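Local coordinates for protein RE68036p (Drosophila melanogaster, PDB 1SQH) that is of unknown function but probably belongs to the acetyltransferase superfamily and may act as a glycine N-acyltransferase, at residues L106-T119 with F131-V144. Residues are numbered along the deposited sequence; the frame is centred on the assembly and turned at random.
Sequences LWECLEQTQLIEWT and FCNRVKELAVSRGV
Trp107 lies beneath the extended side chain of Arg134, whose guanidinium spreads flat on the indole with the planes 12° apart. The cation-pi distance from Arg134 CZ to the centroid of the five-membered ring of Trp107 is 3.8 Å, and the CD methylene adds a CH-pi contact over the same face. With CG of Arg134 anti to the backbone N (chi1 -174°) and the chain straight out to NE, the arm runs along the indole. Its NH2 reaches Glu111 OE2 at 3.2 Å in a salt bridge, approached from above the carboxylate plane. A single arginine is gripped by both its face and its edge. The indole sits as a knob in the hole formed by Phe131, Arg134, Val135 and Leu138, bringing Trp107 CH2 to 3.6 Å from Val135 CB. An alanine in place of Trp107 would probably open a gap among these residues and leave the Arg134 guanidinium tethered mainly through Glu111.

Next to Trp107, Leu106 CD2 sits over the Phe131 ring, 3.8 Å from its centroid. The second tryptophan, Trp118, takes Leu138 CG and Arg142 CG on one face, while Ile116 CG2 covers the other. Arg142, bent at chi2 and chi3, turns back to the end of helix 104-112, where NH1 makes a short but weak hydrogen bond to Glu111 O (2.6 Å) and NH2 holds a water.

Helices 104-112 and 129-141 run nearly parallel, their segment axes 23° apart, with helix 104-112 as the crossover of a beta-alpha-beta unit between parallel strands 91-96 and 123-128, the latter leading straight into helix 129-141. Gly143 closes the second helix with a Schellman motif; underneath, Leu106 and Leu110 touch Phe95 of strand 91-96, and Val135 and Trp118 rest on strand 289-299.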
ATOM      1  N   LEU A 106       2.267  20.697   8.817  1.00 31.71           N
ATOM      2  CA  LEU A 106       2.759  19.336   8.656  1.00 31.16           C
ATOM      3  C   LEU A 106       4.173  19.169   9.212  1.00 31.96           C
ATOM      4  O   LEU A 106       4.416  18.303  10.052  1.00 31.55           O
ATOM      5  CB  LEU A 106       2.746  18.933   7.179  1.00 28.44           C
ATOM      6  CG  LEU A 106       3.471  17.626   6.817  1.00 29.37           C
ATOM      7  CD1 LEU A 106       2.785  16.448   7.481  1.00 28.02           C
ATOM      8  CD2 LEU A 106       3.492  17.451   5.304  1.00 26.65           C
ATOM      9  N   TRP A 107       5.100  19.999   8.744  1.00 32.11           N
ATOM     10  CA  TRP A 107       6.479  19.906   9.190  1.00 34.06           C
ATOM     11  C   TRP A 107       6.629  20.195  10.669  1.00 35.69           C
ATOM     12  O   TRP A 107       7.572  19.724  11.312  1.00 35.09           O
ATOM     13  CB  TRP A 107       7.365  20.830   8.361  1.00 34.99           C
ATOM     14  CG  TRP A 107       7.520  20.325   6.970  1.00 33.98           C
ATOM     15  CD1 TRP A 107       7.016  20.877   5.831  1.00 34.17           C
ATOM     16  CD2 TRP A 107       8.182  19.116   6.576  1.00 34.87           C
ATOM     17  NE1 TRP A 107       7.321  20.084   4.745  1.00 34.58           N
ATOM     18  CE2 TRP A 107       8.037  18.998   5.176  1.00 35.10           C
ATOM     19  CE3 TRP A 107       8.882  18.120   7.272  1.00 35.11           C
ATOM     20  CZ2 TRP A 107       8.572  17.915   4.456  1.00 34.26           C
ATOM     21  CZ3 TRP A 107       9.412  17.040   6.555  1.00 33.53           C
ATOM     22  CH2 TRP A 107       9.252  16.951   5.164  1.00 33.96           C
ATOM     23  N   GLU A 108       5.702  20.969  11.215  1.00 35.75           N
ATOM     24  CA  GLU A 108       5.744  21.253  12.639  1.00 37.00           C
ATOM     25  C   GLU A 108       5.529  19.889  13.299  1.00 36.67           C
ATOM     26  O   GLU A 108       6.208  19.526  14.265  1.00 36.08           O
ATOM     27  CB  GLU A 108       4.621  22.218  13.009  1.00 39.87           C
ATOM     28  CG  GLU A 108       4.760  22.864  14.364  1.00 43.39           C
ATOM     29  CD  GLU A 108       3.845  24.062  14.503  1.00 46.91           C
ATOM     30  OE1 GLU A 108       3.958  24.986  13.670  1.00 47.14           O
ATOM     31  OE2 GLU A 108       3.013  24.079  15.437  1.00 50.47           O
ATOM     32  N   CYS A 109       4.591  19.126  12.741  1.00 34.83           N
ATOM     33  CA  CYS A 109       4.280  17.793  13.237  1.00 33.99           C
ATOM     34  C   CYS A 109       5.458  16.833  13.107  1.00 33.95           C
ATOM     35  O   CYS A 109       5.889  16.223  14.088  1.00 34.69           O
ATOM     36  CB  CYS A 109       3.095  17.197  12.471  1.00 32.80           C
ATOM     37  SG  CYS A 109       1.468  17.800  12.964  1.00 31.05           S
ATOM     38  N   LEU A 110       5.971  16.695  11.890  1.00 32.36           N
ATOM     39  CA  LEU A 110       7.066  15.766  11.639  1.00 32.57           C
ATOM     40  C   LEU A 110       8.349  16.082  12.396  1.00 32.93           C
ATOM     41  O   LEU A 110       9.059  15.172  12.804  1.00 33.97           O
ATOM     42  CB  LEU A 110       7.354  15.679  10.131  1.00 31.11           C
ATOM     43  CG  LEU A 110       6.267  15.116   9.199  1.00 29.83           C
ATOM     44  CD1 LEU A 110       6.834  15.033   7.786  1.00 28.89           C
ATOM     45  CD2 LEU A 110       5.812  13.731   9.653  1.00 28.88           C
ATOM     46  N   GLU A 111       8.632  17.365  12.594  1.00 34.62           N
ATOM     47  CA  GLU A 111       9.847  17.782  13.287  1.00 35.34           C
ATOM     48  C   GLU A 111       9.743  17.748  14.816  1.00 35.25           C
ATOM     49  O   GLU A 111      10.707  17.402  15.498  1.00 34.02           O
ATOM     50  CB  GLU A 111      10.243  19.188  12.825  1.00 36.49           C
ATOM     51  CG  GLU A 111      10.450  19.302  11.324  1.00 40.35           C
ATOM     52  CD  GLU A 111      10.659  20.737  10.863  1.00 43.23           C
ATOM     53  OE1 GLU A 111       9.962  21.632  11.392  1.00 45.08           O
ATOM     54  OE2 GLU A 111      11.500  20.966   9.963  1.00 42.89           O
ATOM     55  N   GLN A 112       8.576  18.086  15.356  1.00 34.73           N
ATOM     56  CA  GLN A 112       8.399  18.116  16.806  1.00 35.13           C
ATOM     57  C   GLN A 112       7.973  16.820  17.473  1.00 33.69           C
ATOM     58  O   GLN A 112       8.036  16.709  18.698  1.00 35.07           O
ATOM     59  CB  GLN A 112       7.399  19.206  17.197  1.00 36.82           C
ATOM     60  CG  GLN A 112       7.961  20.616  17.133  1.00 40.29           C
ATOM     61  CD  GLN A 112       6.936  21.653  17.539  1.00 41.21           C
ATOM     62  OE1 GLN A 112       6.308  21.537  18.590  1.00 43.05           O
ATOM     63  NE2 GLN A 112       6.762  22.674  16.707  1.00 43.19           N
ATOM     64  N   THR A 113       7.542  15.847  16.683  1.00 32.21           N
ATOM     65  CA  THR A 113       7.081  14.576  17.226  1.00 31.70           C
ATOM     66  C   THR A 113       8.230  13.660  17.633  1.00 33.62           C
ATOM     67  O   THR A 113       9.372  13.832  17.200  1.00 34.21           O
ATOM     68  CB  THR A 113       6.200  13.816  16.196  1.00 31.30           C
ATOM     69  OG1 THR A 113       5.660  12.630  16.798  1.00 26.22           O
ATOM     70  CG2 THR A 113       7.024  13.431  14.965  1.00 29.03           C
ATOM     71  N   GLN A 114       7.912  12.684  18.470  1.00 35.07           N
ATOM     72  CA  GLN A 114       8.899  11.713  18.920  1.00 37.53           C
ATOM     73  C   GLN A 114       8.288  10.326  18.774  1.00 36.06           C
ATOM     74  O   GLN A 114       8.764   9.365  19.373  1.00 36.15           O
ATOM     75  CB  GLN A 114       9.267  11.958  20.382  1.00 40.57           C
ATOM     76  CG  GLN A 114       9.776  13.359  20.666  1.00 45.62           C
ATOM     77  CD  GLN A 114      10.164  13.532  22.114  1.00 49.24           C
ATOM     78  OE1 GLN A 114       9.341  13.348  23.019  1.00 49.07           O
ATOM     79  NE2 GLN A 114      11.427  13.884  22.349  1.00 51.16           N
ATOM     80  N   LEU A 115       7.222  10.229  17.984  1.00 34.60           N
ATOM     81  CA  LEU A 115       6.567   8.943  17.778  1.00 33.14           C
ATOM     82  C   LEU A 115       7.179   8.204  16.590  1.00 32.56           C
ATOM     83  O   LEU A 115       6.930   7.013  16.404  1.00 32.46           O
ATOM     84  CB  LEU A 115       5.066   9.136  17.543  1.00 32.50           C
ATOM     85  CG  LEU A 115       4.281   9.964  18.564  1.00 30.88           C
ATOM     86  CD1 LEU A 115       2.789   9.867  18.243  1.00 30.93           C
ATOM     87  CD2 LEU A 115       4.545   9.462  19.970  1.00 31.54           C
ATOM     88  N   ILE A 116       7.979   8.918  15.798  1.00 31.01           N
ATOM     89  CA  ILE A 116       8.623   8.354  14.616  1.00 31.54           C
ATOM     90  C   ILE A 116      10.015   7.819  14.943  1.00 33.21           C
ATOM     91  O   ILE A 116      10.812   8.483  15.604  1.00 34.36           O
ATOM     92  CB  ILE A 116       8.740   9.411  13.495  1.00 31.16           C
ATOM     93  CG1 ILE A 116       7.345   9.827  13.023  1.00 30.72           C
ATOM     94  CG2 ILE A 116       9.535   8.855  12.342  1.00 29.37           C
ATOM     95  CD1 ILE A 116       7.345  10.885  11.943  1.00 29.99           C
ATOM     96  N   GLU A 117      10.308   6.615  14.466  1.00 32.81           N
ATOM     97  CA  GLU A 117      11.591   5.975  14.733  1.00 32.29           C
ATOM     98  C   GLU A 117      12.629   6.264  13.645  1.00 31.77           C
ATOM     99  O   GLU A 117      13.036   5.381  12.890  1.00 30.93           O
ATOM    100  CB  GLU A 117      11.350   4.473  14.907  1.00 31.19           C
ATOM    101  CG  GLU A 117      10.157   4.209  15.823  1.00 31.52           C
ATOM    102  CD  GLU A 117       9.865   2.740  16.028  1.00 33.11           C
ATOM    103  OE1 GLU A 117      10.310   1.926  15.192  1.00 36.31           O
ATOM    104  OE2 GLU A 117       9.171   2.397  17.012  1.00 32.59           O
ATOM    105  N   TRP A 118      13.054   7.524  13.591  1.00 32.15           N
ATOM    106  CA  TRP A 118      14.036   7.999  12.619  1.00 34.50           C
ATOM    107  C   TRP A 118      15.314   7.191  12.619  1.00 35.19           C
ATOM    108  O   TRP A 118      15.975   7.059  11.592  1.00 35.68           O
ATOM    109  CB  TRP A 118      14.426   9.452  12.912  1.00 36.09           C
ATOM    110  CG  TRP A 118      13.298  10.423  12.888  1.00 37.80           C
ATOM    111  CD1 TRP A 118      12.715  11.027  13.959  1.00 38.36           C
ATOM    112  CD2 TRP A 118      12.623  10.916  11.729  1.00 38.63           C
ATOM    113  NE1 TRP A 118      11.717  11.872  13.540  1.00 38.34           N
ATOM    114  CE2 TRP A 118      11.639  11.822  12.175  1.00 37.84           C
ATOM    115  CE3 TRP A 118      12.754  10.677  10.353  1.00 38.80           C
ATOM    116  CZ2 TRP A 118      10.788  12.495  11.294  1.00 38.14           C
ATOM    117  CZ3 TRP A 118      11.907  11.346   9.475  1.00 38.40           C
ATOM    118  CH2 TRP A 118      10.937  12.245   9.953  1.00 38.21           C
ATOM    119  N   THR A 119      15.664   6.674  13.789  1.00 36.28           N
ATOM    120  CA  THR A 119      16.891   5.918  13.980  1.00 37.39           C
ATOM    121  C   THR A 119      16.733   4.405  13.979  1.00 37.54           C
ATOM    122  O   THR A 119      17.724   3.669  13.929  1.00 37.71           O
ATOM    123  CB  THR A 119      17.543   6.362  15.305  1.00 38.13           C
ATOM    124  OG1 THR A 119      18.157   7.645  15.119  1.00 38.51           O
ATOM    125  CG2 THR A 119      18.565   5.348  15.793  1.00 40.13           C
ATOM    126  N   PHE A 131       7.902  16.661  -0.595  1.00 31.27           N
ATOM    127  CA  PHE A 131       8.280  16.471   0.801  1.00 31.33           C
ATOM    128  C   PHE A 131       9.558  15.652   0.910  1.00 31.66           C
ATOM    129  O   PHE A 131      10.186  15.614   1.968  1.00 32.79           O
ATOM    130  CB  PHE A 131       7.190  15.722   1.589  1.00 31.31           C
ATOM    131  CG  PHE A 131       5.853  16.411   1.624  1.00 30.35           C
ATOM    132  CD1 PHE A 131       5.756  17.790   1.799  1.00 29.50           C
ATOM    133  CD2 PHE A 131       4.679  15.663   1.532  1.00 29.51           C
ATOM    134  CE1 PHE A 131       4.495  18.424   1.885  1.00 31.41           C
ATOM    135  CE2 PHE A 131       3.418  16.277   1.619  1.00 29.36           C
ATOM    136  CZ  PHE A 131       3.327  17.661   1.795  1.00 29.36           C
ATOM    137  N   CYS A 132       9.945  15.000  -0.180  1.00 30.34           N
ATOM    138  CA  CYS A 132      11.126  14.148  -0.167  1.00 31.79           C
ATOM    139  C   CYS A 132      12.446  14.750   0.322  1.00 33.79           C
ATOM    140  O   CYS A 132      13.055  14.219   1.252  1.00 33.04           O
ATOM    141  CB  CYS A 132      11.331  13.524  -1.552  1.00 32.14           C
ATOM    142  SG  CYS A 132      10.088  12.262  -1.986  1.00 28.29           S
ATOM    143  N   ASN A 133      12.889  15.845  -0.289  1.00 34.48           N
ATOM    144  CA  ASN A 133      14.163  16.451   0.102  1.00 36.36           C
ATOM    145  C   ASN A 133      14.171  16.886   1.564  1.00 35.35           C
ATOM    146  O   ASN A 133      15.060  16.508   2.333  1.00 34.16           O
ATOM    147  CB  ASN A 133      14.484  17.657  -0.794  1.00 39.38           C
ATOM    148  CG  ASN A 133      15.956  18.071  -0.723  1.00 43.55           C
ATOM    149  OD1 ASN A 133      16.845  17.325  -1.149  1.00 44.60           O
ATOM    150  ND2 ASN A 133      16.216  19.263  -0.183  1.00 43.65           N
ATOM    151  N   ARG A 134      13.175  17.671   1.952  1.00 34.22           N
ATOM    152  CA  ARG A 134      13.115  18.143   3.319  1.00 33.88           C
ATOM    153  C   ARG A 134      13.040  17.007   4.332  1.00 33.79           C
ATOM    154  O   ARG A 134      13.716  17.050   5.355  1.00 33.53           O
ATOM    155  CB  ARG A 134      11.931  19.089   3.505  1.00 35.51           C
ATOM    156  CG  ARG A 134      11.890  19.735   4.873  1.00 36.99           C
ATOM    157  CD  ARG A 134      10.891  20.878   4.944  1.00 37.16           C
ATOM    158  NE  ARG A 134      10.899  21.481   6.273  1.00 39.69           N
ATOM    159  CZ  ARG A 134      10.163  22.528   6.633  1.00 40.16           C
ATOM    160  NH1 ARG A 134       9.346  23.107   5.760  1.00 41.91           N
ATOM    161  NH2 ARG A 134      10.243  22.993   7.872  1.00 41.86           N
ATOM    162  N   VAL A 135      12.246  15.978   4.055  1.00 32.03           N
ATOM    163  CA  VAL A 135      12.139  14.883   5.013  1.00 30.45           C
ATOM    164  C   VAL A 135      13.455  14.118   5.149  1.00 30.17           C
ATOM    165  O   VAL A 135      13.748  13.556   6.207  1.00 29.40           O
ATOM    166  CB  VAL A 135      11.035  13.884   4.630  1.00 29.23           C
ATOM    167  CG1 VAL A 135      11.522  12.958   3.523  1.00 26.43           C
ATOM    168  CG2 VAL A 135      10.617  13.090   5.853  1.00 28.57           C
ATOM    169  N   LYS A 136      14.250  14.089   4.085  1.00 29.74           N
ATOM    170  CA  LYS A 136      15.522  13.383   4.155  1.00 31.57           C
ATOM    171  C   LYS A 136      16.505  14.186   5.007  1.00 32.88           C
ATOM    172  O   LYS A 136      17.311  13.611   5.743  1.00 33.62           O
ATOM    173  CB  LYS A 136      16.086  13.144   2.751  1.00 30.40           C
ATOM    174  CG  LYS A 136      15.220  12.212   1.889  1.00 29.91           C
ATOM    175  CD  LYS A 136      15.711  12.146   0.446  1.00 30.22           C
ATOM    176  CE  LYS A 136      14.722  11.397  -0.456  1.00 31.77           C
ATOM    177  NZ  LYS A 136      15.184  11.318  -1.877  1.00 29.40           N
ATOM    178  N   GLU A 137      16.423  15.513   4.913  1.00 33.40           N
ATOM    179  CA  GLU A 137      17.288  16.400   5.694  1.00 35.13           C
ATOM    180  C   GLU A 137      16.966  16.188   7.171  1.00 35.05           C
ATOM    181  O   GLU A 137      17.859  16.064   8.015  1.00 34.08           O
ATOM    182  CB  GLU A 137      17.031  17.858   5.310  1.00 37.80           C
ATOM    183  CG  GLU A 137      17.388  18.209   3.867  1.00 42.94           C
ATOM    184  CD  GLU A 137      16.926  19.611   3.477  1.00 46.89           C
ATOM    185  OE1 GLU A 137      17.304  20.582   4.176  1.00 48.78           O
ATOM    186  OE2 GLU A 137      16.179  19.742   2.475  1.00 48.19           O
ATOM    187  N   LEU A 138      15.675  16.128   7.469  1.00 35.84           N
ATOM    188  CA  LEU A 138      15.204  15.901   8.825  1.00 36.83           C
ATOM    189  C   LEU A 138      15.756  14.579   9.345  1.00 37.75           C
ATOM    190  O   LEU A 138      16.291  14.512  10.448  1.00 38.47           O
ATOM    191  CB  LEU A 138      13.672  15.877   8.843  1.00 36.35           C
ATOM    192  CG  LEU A 138      12.959  15.548  10.154  1.00 34.28           C
ATOM    193  CD1 LEU A 138      13.526  16.398  11.290  1.00 35.54           C
ATOM    194  CD2 LEU A 138      11.471  15.803   9.981  1.00 33.41           C
ATOM    195  N   ALA A 139      15.630  13.525   8.544  1.00 39.17           N
ATOM    196  CA  ALA A 139      16.126  12.208   8.942  1.00 39.97           C
ATOM    197  C   ALA A 139      17.584  12.297   9.373  1.00 39.68           C
ATOM    198  O   ALA A 139      17.988  11.693  10.370  1.00 38.27           O
ATOM    199  CB  ALA A 139      15.993  11.225   7.789  1.00 40.25           C
ATOM    200  N   VAL A 140      18.367  13.050   8.606  1.00 40.87           N
ATOM    201  CA  VAL A 140      19.782  13.227   8.896  1.00 41.71           C
ATOM    202  C   VAL A 140      19.965  14.040  10.174  1.00 42.31           C
ATOM    203  O   VAL A 140      20.812  13.711  11.010  1.00 42.60           O
ATOM    204  CB  VAL A 140      20.500  13.933   7.731  1.00 41.62           C
ATOM    205  CG1 VAL A 140      21.961  14.187   8.087  1.00 41.05           C
ATOM    206  CG2 VAL A 140      20.404  13.072   6.482  1.00 41.26           C
ATOM    207  N   SER A 141      19.159  15.086  10.332  1.00 41.49           N
ATOM    208  CA  SER A 141      19.246  15.928  11.518  1.00 41.82           C
ATOM    209  C   SER A 141      18.886  15.135  12.773  1.00 40.93           C
ATOM    210  O   SER A 141      19.072  15.612  13.895  1.00 41.10           O
ATOM    211  CB  SER A 141      18.301  17.130  11.405  1.00 41.34           C
ATOM    212  OG  SER A 141      17.032  16.823  11.959  1.00 42.91           O
ATOM    213  N   ARG A 142      18.367  13.927  12.585  1.00 40.22           N
ATOM    214  CA  ARG A 142      17.984  13.101  13.719  1.00 38.65           C
ATOM    215  C   ARG A 142      18.859  11.875  13.886  1.00 38.66           C
ATOM    216  O   ARG A 142      18.521  10.967  14.645  1.00 38.68           O
ATOM    217  CB  ARG A 142      16.525  12.679  13.598  1.00 39.56           C
ATOM    218  CG  ARG A 142      15.564  13.846  13.461  1.00 41.51           C
ATOM    219  CD  ARG A 142      15.867  14.937  14.482  1.00 44.03           C
ATOM    220  NE  ARG A 142      14.654  15.618  14.917  1.00 45.55           N
ATOM    221  CZ  ARG A 142      13.651  15.010  15.544  1.00 46.65           C
ATOM    222  NH1 ARG A 142      12.581  15.702  15.904  1.00 47.99           N
ATOM    223  NH2 ARG A 142      13.719  13.711  15.817  1.00 47.05           N
ATOM    224  N   GLY A 143      19.976  11.841  13.167  1.00 39.08           N
ATOM    225  CA  GLY A 143      20.890  10.720  13.297  1.00 40.88           C
ATOM    226  C   GLY A 143      21.029   9.732  12.153  1.00 41.29           C
ATOM    227  O   GLY A 143      21.931   8.892  12.188  1.00 41.31           O
ATOM    228  N   VAL A 144      20.167   9.803  11.142  1.00 40.64           N
ATOM    229  CA  VAL A 144      20.272   8.855  10.033  1.00 40.11           C
ATOM    230  C   VAL A 144      21.555   9.084   9.245  1.00 39.67           C
ATOM    231  O   VAL A 144      21.858  10.210   8.860  1.00 40.11           O
ATOM    232  CB  VAL A 144      19.070   8.956   9.083  1.00 39.56           C
ATOM    233  CG1 VAL A 144      19.208   7.929   7.971  1.00 39.30           C
ATOM    234  CG2 VAL A 144      17.783   8.724   9.861  1.00 39.89           C
TER
HETATM  235  O   HOH W   1      12.246  12.111  17.494  1.00 47.52           O